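Local coordinates for malonate decarboxylase acyl carrier protein (Pseudomonas fluorescens, PDB 5VIT), which probably serves as the acyl carrier subunit of malonate decarboxylase, holding acetyl and malonyl groups as thioesters on a CoA-derived prosthetic group during turnover, at residues E29-Q43 / F63-H76. Numbering follows the deposited sequence.
Sequences EVLLEPGQPGKLSIQ and FDGQTPPALLIDIH
Strand 71-76 runs between the two arms of 29-43, antiparallel to 29-34 (axes at 161°) through the hydrogen-bonded pairs Glu29-His76, Leu31-Asp74 and Glu33-Leu72 (Leu31 N to Asp74 O 2.8 Å), and parallel to 39-43 through a ladder from Ser41 N-Leu71 O to Ile75 N-Gln43 O. Past the antiparallel end, Gly35 N still reaches Ala70 O, and Ala70 CB sits inside the connecting loop, 3.2 Å from Lys39 O. Gly35 CA is pressed to 3.4 Å from Leu72 CD1.

On one face, Ile73 is flanked by both arms: its CG2 meets Val30 CG1 (3.8 Å), its CD1 meets Leu32 CD2, and its CB lies alongside Ile42 CG1. Leu40, with CG anti to the backbone N (chi1 174°) and chi2 of 78° setting the methyls, sends them to different partners: CD1 lies against Leu71 CB, while CD2 approaches CE1 and CZ of the Phe63 ring obliquely (3.4 Å to CZ). Ile42 CD1 comes to the edge of that ring.

The other face is more polar. Glu29 and His76 extend side by side, and His76 ND1 donates to the anti lone pair of Glu29 OE1 at 2.6 Å, with carboxylate and ring planes 50° apart. An alanine in place of Glu29 is likely to deprive His76 ND1 of its acceptor and let the imidazole turn more freely.

The three strands are the middle of a five-stranded mixed sheet, with 2-9 beyond 39-46 and 18-21 beyond 27-34; helix 52-62 makes the beta-alpha-beta crossover from 39-46 to 71-78. Its Phe59 touches Ile42 and Ile75 on the apolar face, where Phe93 of helix 82-96 packs on Leu71 and Ile73.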
loop_
_atom_site.group_PDB
_atom_site.type_symbol
_atom_site.label_atom_id
_atom_site.label_comp_id
_atom_site.label_asym_id
_atom_site.label_seq_id
_atom_site.Cartn_x
_atom_site.Cartn_y
_atom_site.Cartn_z
ATOM N N GLU B 29 16.026 -20.636 8.544
ATOM C CA GLU B 29 17.008 -20.488 7.472
ATOM C C GLU B 29 16.403 -20.996 6.175
ATOM O O GLU B 29 15.529 -21.851 6.192
ATOM C CB GLU B 29 18.307 -21.241 7.773
ATOM C CG GLU B 29 18.173 -22.766 7.684
ATOM C CD GLU B 29 19.471 -23.503 8.029
ATOM O OE1 GLU B 29 19.463 -24.757 8.028
ATOM O OE2 GLU B 29 20.498 -22.831 8.298
ATOM N N VAL B 30 16.868 -20.467 5.051
ATOM C CA VAL B 30 16.378 -20.906 3.761
ATOM C C VAL B 30 17.572 -21.176 2.843
ATOM O O VAL B 30 18.427 -20.307 2.648
ATOM C CB VAL B 30 15.415 -19.860 3.122
ATOM C CG1 VAL B 30 14.960 -20.322 1.762
ATOM C CG2 VAL B 30 14.191 -19.631 4.016
ATOM N N LEU B 31 17.642 -22.394 2.314
ATOM C CA LEU B 31 18.655 -22.755 1.324
ATOM C C LEU B 31 18.016 -22.659 -0.049
ATOM O O LEU B 31 16.923 -23.184 -0.255
ATOM C CB LEU B 31 19.183 -24.177 1.547
ATOM C CG LEU B 31 20.057 -24.634 2.724
ATOM C CD1 LEU B 31 21.490 -24.200 2.519
ATOM C CD2 LEU B 31 19.525 -24.190 4.081
ATOM N N LEU B 32 18.668 -21.990 -0.987
ATOM C CA LEU B 32 18.126 -21.887 -2.335
ATOM C C LEU B 32 19.183 -22.286 -3.356
ATOM O O LEU B 32 20.249 -21.676 -3.408
ATOM C CB LEU B 32 17.613 -20.465 -2.622
ATOM C CG LEU B 32 16.631 -19.855 -1.619
ATOM C CD1 LEU B 32 17.358 -19.027 -0.532
ATOM C CD2 LEU B 32 15.603 -19.023 -2.351
ATOM N N GLU B 33 18.875 -23.312 -4.154
ATOM C CA GLU B 33 19.803 -23.867 -5.150
ATOM C C GLU B 33 19.101 -24.070 -6.496
ATOM O O GLU B 33 17.879 -24.238 -6.542
ATOM C CB GLU B 33 20.382 -25.210 -4.683
ATOM C CG GLU B 33 21.074 -25.203 -3.318
ATOM C CD GLU B 33 21.485 -26.615 -2.858
ATOM O OE1 GLU B 33 22.446 -27.166 -3.428
ATOM O OE2 GLU B 33 20.835 -27.175 -1.943
ATOM N N PRO B 34 19.870 -24.069 -7.595
ATOM C CA PRO B 34 19.212 -24.229 -8.898
ATOM C C PRO B 34 18.393 -25.514 -8.978
ATOM O O PRO B 34 18.809 -26.543 -8.455
ATOM C CB PRO B 34 20.383 -24.244 -9.895
ATOM C CG PRO B 34 21.627 -24.351 -9.080
ATOM C CD PRO B 34 21.315 -23.810 -7.726
ATOM N N GLY B 35 17.217 -25.434 -9.599
ATOM C CA GLY B 35 16.324 -26.576 -9.703
ATOM C C GLY B 35 16.122 -27.128 -11.108
ATOM O O GLY B 35 16.909 -26.853 -12.014
ATOM N N GLN B 36 15.055 -27.911 -11.272
ATOM C CA GLN B 36 14.673 -28.507 -12.557
ATOM C C GLN B 36 13.653 -27.647 -13.289
ATOM O O GLN B 36 12.607 -27.329 -12.721
ATOM C CB GLN B 36 14.107 -29.920 -12.333
ATOM C CG GLN B 36 15.136 -30.867 -11.738
ATOM C CD GLN B 36 16.378 -30.932 -12.616
ATOM O OE1 GLN B 36 16.286 -31.125 -13.834
ATOM N NE2 GLN B 36 17.535 -30.665 -12.021
ATOM N N PRO B 37 13.949 -27.279 -14.550
ATOM C CA PRO B 37 13.154 -26.306 -15.323
ATOM C C PRO B 37 11.641 -26.574 -15.282
ATOM O O PRO B 37 11.216 -27.735 -15.294
ATOM C CB PRO B 37 13.710 -26.441 -16.750
ATOM C CG PRO B 37 14.640 -27.619 -16.722
ATOM C CD PRO B 37 15.094 -27.789 -15.318
ATOM N N GLY B 38 10.851 -25.501 -15.193
ATOM C CA GLY B 38 9.413 -25.616 -15.055
ATOM C C GLY B 38 8.907 -25.920 -13.648
ATOM O O GLY B 38 7.695 -25.894 -13.406
ATOM N N LYS B 39 9.821 -26.196 -12.717
ATOM C CA LYS B 39 9.429 -26.689 -11.401
ATOM C C LYS B 39 10.184 -26.043 -10.221
ATOM O O LYS B 39 11.399 -25.859 -10.251
ATOM C CB LYS B 39 9.615 -28.202 -11.361
ATOM C CG LYS B 39 8.823 -28.885 -10.287
ATOM C CD LYS B 39 9.184 -30.362 -10.193
ATOM C CE LYS B 39 8.861 -31.099 -11.472
ATOM N NZ LYS B 39 9.081 -32.559 -11.289
ATOM N N LEU B 40 9.441 -25.695 -9.182
ATOM C CA LEU B 40 10.022 -25.191 -7.947
ATOM C C LEU B 40 9.646 -26.138 -6.830
ATOM O O LEU B 40 8.460 -26.262 -6.502
ATOM C CB LEU B 40 9.519 -23.790 -7.636
ATOM C CG LEU B 40 9.946 -23.190 -6.297
ATOM C CD1 LEU B 40 11.372 -22.670 -6.356
ATOM C CD2 LEU B 40 8.999 -22.077 -5.921
ATOM N N SER B 41 10.645 -26.813 -6.263
ATOM C CA SER B 41 10.410 -27.790 -5.196
ATOM C C SER B 41 10.812 -27.221 -3.850
ATOM O O SER B 41 11.938 -26.783 -3.679
ATOM C CB SER B 41 11.187 -29.089 -5.458
ATOM O OG SER B 41 10.640 -29.802 -6.551
ATOM N N ILE B 42 9.890 -27.245 -2.895
ATOM C CA ILE B 42 10.145 -26.678 -1.578
ATOM C C ILE B 42 9.918 -27.714 -0.494
ATOM O O ILE B 42 8.864 -28.358 -0.432
ATOM C CB ILE B 42 9.249 -25.458 -1.290
ATOM C CG1 ILE B 42 9.454 -24.368 -2.350
ATOM C CG2 ILE B 42 9.516 -24.932 0.117
ATOM C CD1 ILE B 42 8.403 -23.263 -2.323
ATOM N N GLN B 43 10.932 -27.879 0.345
ATOM C CA GLN B 43 10.847 -28.721 1.523
ATOM C C GLN B 43 10.848 -27.828 2.760
ATOM O O GLN B 43 11.706 -26.952 2.884
ATOM C CB GLN B 43 12.021 -29.687 1.563
ATOM C CG GLN B 43 11.924 -30.737 2.620
ATOM C CD GLN B 43 11.331 -32.011 2.084
ATOM O OE1 GLN B 43 10.731 -32.033 0.995
ATOM N NE2 GLN B 43 11.525 -33.099 2.823
ATOM N N PHE B 63 4.004 -16.459 -5.091
ATOM C CA PHE B 63 4.184 -16.813 -6.503
ATOM C C PHE B 63 2.979 -16.482 -7.405
ATOM O O PHE B 63 2.935 -16.890 -8.568
ATOM C CB PHE B 63 4.523 -18.306 -6.610
ATOM C CG PHE B 63 5.682 -18.716 -5.749
ATOM C CD1 PHE B 63 5.629 -19.877 -4.990
ATOM C CD2 PHE B 63 6.824 -17.930 -5.686
ATOM C CE1 PHE B 63 6.692 -20.240 -4.179
ATOM C CE2 PHE B 63 7.889 -18.290 -4.880
ATOM C CZ PHE B 63 7.822 -19.444 -4.125
ATOM N N ASP B 64 2.024 -15.725 -6.869
ATOM C CA ASP B 64 0.809 -15.335 -7.594
ATOM C C ASP B 64 1.113 -14.455 -8.815
ATOM O O ASP B 64 1.463 -13.280 -8.684
ATOM C CB ASP B 64 -0.152 -14.616 -6.626
ATOM C CG ASP B 64 -1.496 -14.241 -7.264
ATOM O OD1 ASP B 64 -2.359 -13.684 -6.550
ATOM O OD2 ASP B 64 -1.708 -14.491 -8.465
ATOM N N GLY B 65 0.972 -15.035 -10.004
ATOM C CA GLY B 65 1.116 -14.296 -11.247
ATOM C C GLY B 65 2.554 -13.905 -11.537
ATOM O O GLY B 65 2.821 -12.978 -12.310
ATOM N N GLN B 66 3.495 -14.604 -10.910
ATOM C CA GLN B 66 4.899 -14.326 -11.170
ATOM C C GLN B 66 5.711 -15.587 -11.044
ATOM O O GLN B 66 5.936 -16.098 -9.942
ATOM C CB GLN B 66 5.432 -13.249 -10.235
ATOM C CG GLN B 66 4.870 -13.307 -8.854
ATOM C CD GLN B 66 5.037 -11.982 -8.127
ATOM O OE1 GLN B 66 6.156 -11.569 -7.810
ATOM N NE2 GLN B 66 3.922 -11.299 -7.878
ATOM N N THR B 67 6.144 -16.075 -12.199
ATOM C CA THR B 67 6.881 -17.320 -12.304
ATOM C C THR B 67 8.291 -17.131 -11.741
ATOM O O THR B 67 9.109 -16.422 -12.322
ATOM C CB THR B 67 6.944 -17.805 -13.785
ATOM O OG1 THR B 67 5.637 -17.732 -14.379
ATOM C CG2 THR B 67 7.425 -19.226 -13.860
ATOM N N PRO B 68 8.565 -17.752 -10.587
ATOM C CA PRO B 68 9.903 -17.688 -9.999
ATOM C C PRO B 68 10.886 -18.524 -10.817
ATOM O O PRO B 68 10.463 -19.288 -11.683
ATOM C CB PRO B 68 9.696 -18.281 -8.604
ATOM C CG PRO B 68 8.602 -19.275 -8.803
ATOM C CD PRO B 68 7.681 -18.669 -9.841
ATOM N N PRO B 69 12.186 -18.368 -10.559
ATOM C CA PRO B 69 13.143 -19.284 -11.176
ATOM C C PRO B 69 12.939 -20.695 -10.637
ATOM O O PRO B 69 12.449 -20.857 -9.515
ATOM C CB PRO B 69 14.497 -18.706 -10.758
ATOM C CG PRO B 69 14.204 -17.929 -9.509
ATOM C CD PRO B 69 12.857 -17.332 -9.754
ATOM N N ALA B 70 13.270 -21.700 -11.435
ATOM C CA ALA B 70 13.194 -23.075 -10.975
ATOM C C ALA B 70 14.310 -23.293 -9.961
ATOM O O ALA B 70 15.492 -23.193 -10.283
ATOM C CB ALA B 70 13.304 -24.058 -12.145
ATOM N N LEU B 71 13.921 -23.564 -8.724
ATOM C CA LEU B 71 14.877 -23.685 -7.637
ATOM C C LEU B 71 14.567 -24.895 -6.790
ATOM O O LEU B 71 13.468 -25.453 -6.851
ATOM C CB LEU B 71 14.871 -22.432 -6.759
ATOM C CG LEU B 71 15.309 -21.097 -7.355
ATOM C CD1 LEU B 71 15.107 -19.999 -6.345
ATOM C CD2 LEU B 71 16.763 -21.152 -7.779
ATOM N N LEU B 72 15.563 -25.297 -6.011
ATOM C CA LEU B 72 15.394 -26.260 -4.934
ATOM C C LEU B 72 15.480 -25.459 -3.653
ATOM O O LEU B 72 16.488 -24.800 -3.396
ATOM C CB LEU B 72 16.470 -27.345 -4.972
ATOM C CG LEU B 72 16.231 -28.637 -5.756
ATOM C CD1 LEU B 72 15.422 -28.392 -6.995
ATOM C CD2 LEU B 72 17.545 -29.301 -6.116
ATOM N N ILE B 73 14.410 -25.471 -2.868
ATOM C CA ILE B 73 14.391 -24.648 -1.671
ATOM C C ILE B 73 14.205 -25.538 -0.477
ATOM O O ILE B 73 13.267 -26.339 -0.414
ATOM C CB ILE B 73 13.284 -23.575 -1.709
ATOM C CG1 ILE B 73 13.601 -22.521 -2.773
ATOM C CG2 ILE B 73 13.149 -22.893 -0.346
ATOM C CD1 ILE B 73 12.622 -21.357 -2.789
ATOM N N ASP B 74 15.134 -25.413 0.458
ATOM C CA ASP B 74 15.062 -26.151 1.704
ATOM C C ASP B 74 14.921 -25.163 2.868
ATOM O O ASP B 74 15.736 -24.247 3.041
ATOM C CB ASP B 74 16.296 -27.032 1.864
ATOM C CG ASP B 74 16.030 -28.263 2.700
ATOM O OD1 ASP B 74 15.000 -28.297 3.421
ATOM O OD2 ASP B 74 16.868 -29.190 2.650
ATOM N N ILE B 75 13.866 -25.346 3.648
ATOM C CA ILE B 75 13.562 -24.436 4.736
ATOM C C ILE B 75 13.636 -25.166 6.065
ATOM O O ILE B 75 13.108 -26.273 6.198
ATOM C CB ILE B 75 12.167 -23.807 4.556
ATOM C CG1 ILE B 75 12.173 -22.837 3.377
ATOM C CG2 ILE B 75 11.717 -23.114 5.833
ATOM C CD1 ILE B 75 10.814 -22.337 3.006
ATOM N N HIS B 76 14.315 -24.555 7.038
ATOM C CA HIS B 76 14.331 -25.062 8.407
ATOM C C HIS B 76 13.812 -23.964 9.295
ATOM O O HIS B 76 14.509 -22.975 9.547
ATOM C CB HIS B 76 15.742 -25.507 8.834
ATOM C CG HIS B 76 16.340 -26.552 7.941
ATOM N ND1 HIS B 76 17.556 -26.388 7.309
ATOM C CD2 HIS B 76 15.884 -27.776 7.569
ATOM C CE1 HIS B 76 17.825 -27.462 6.587
ATOM N NE2 HIS B 76 16.822 -28.316 6.721
#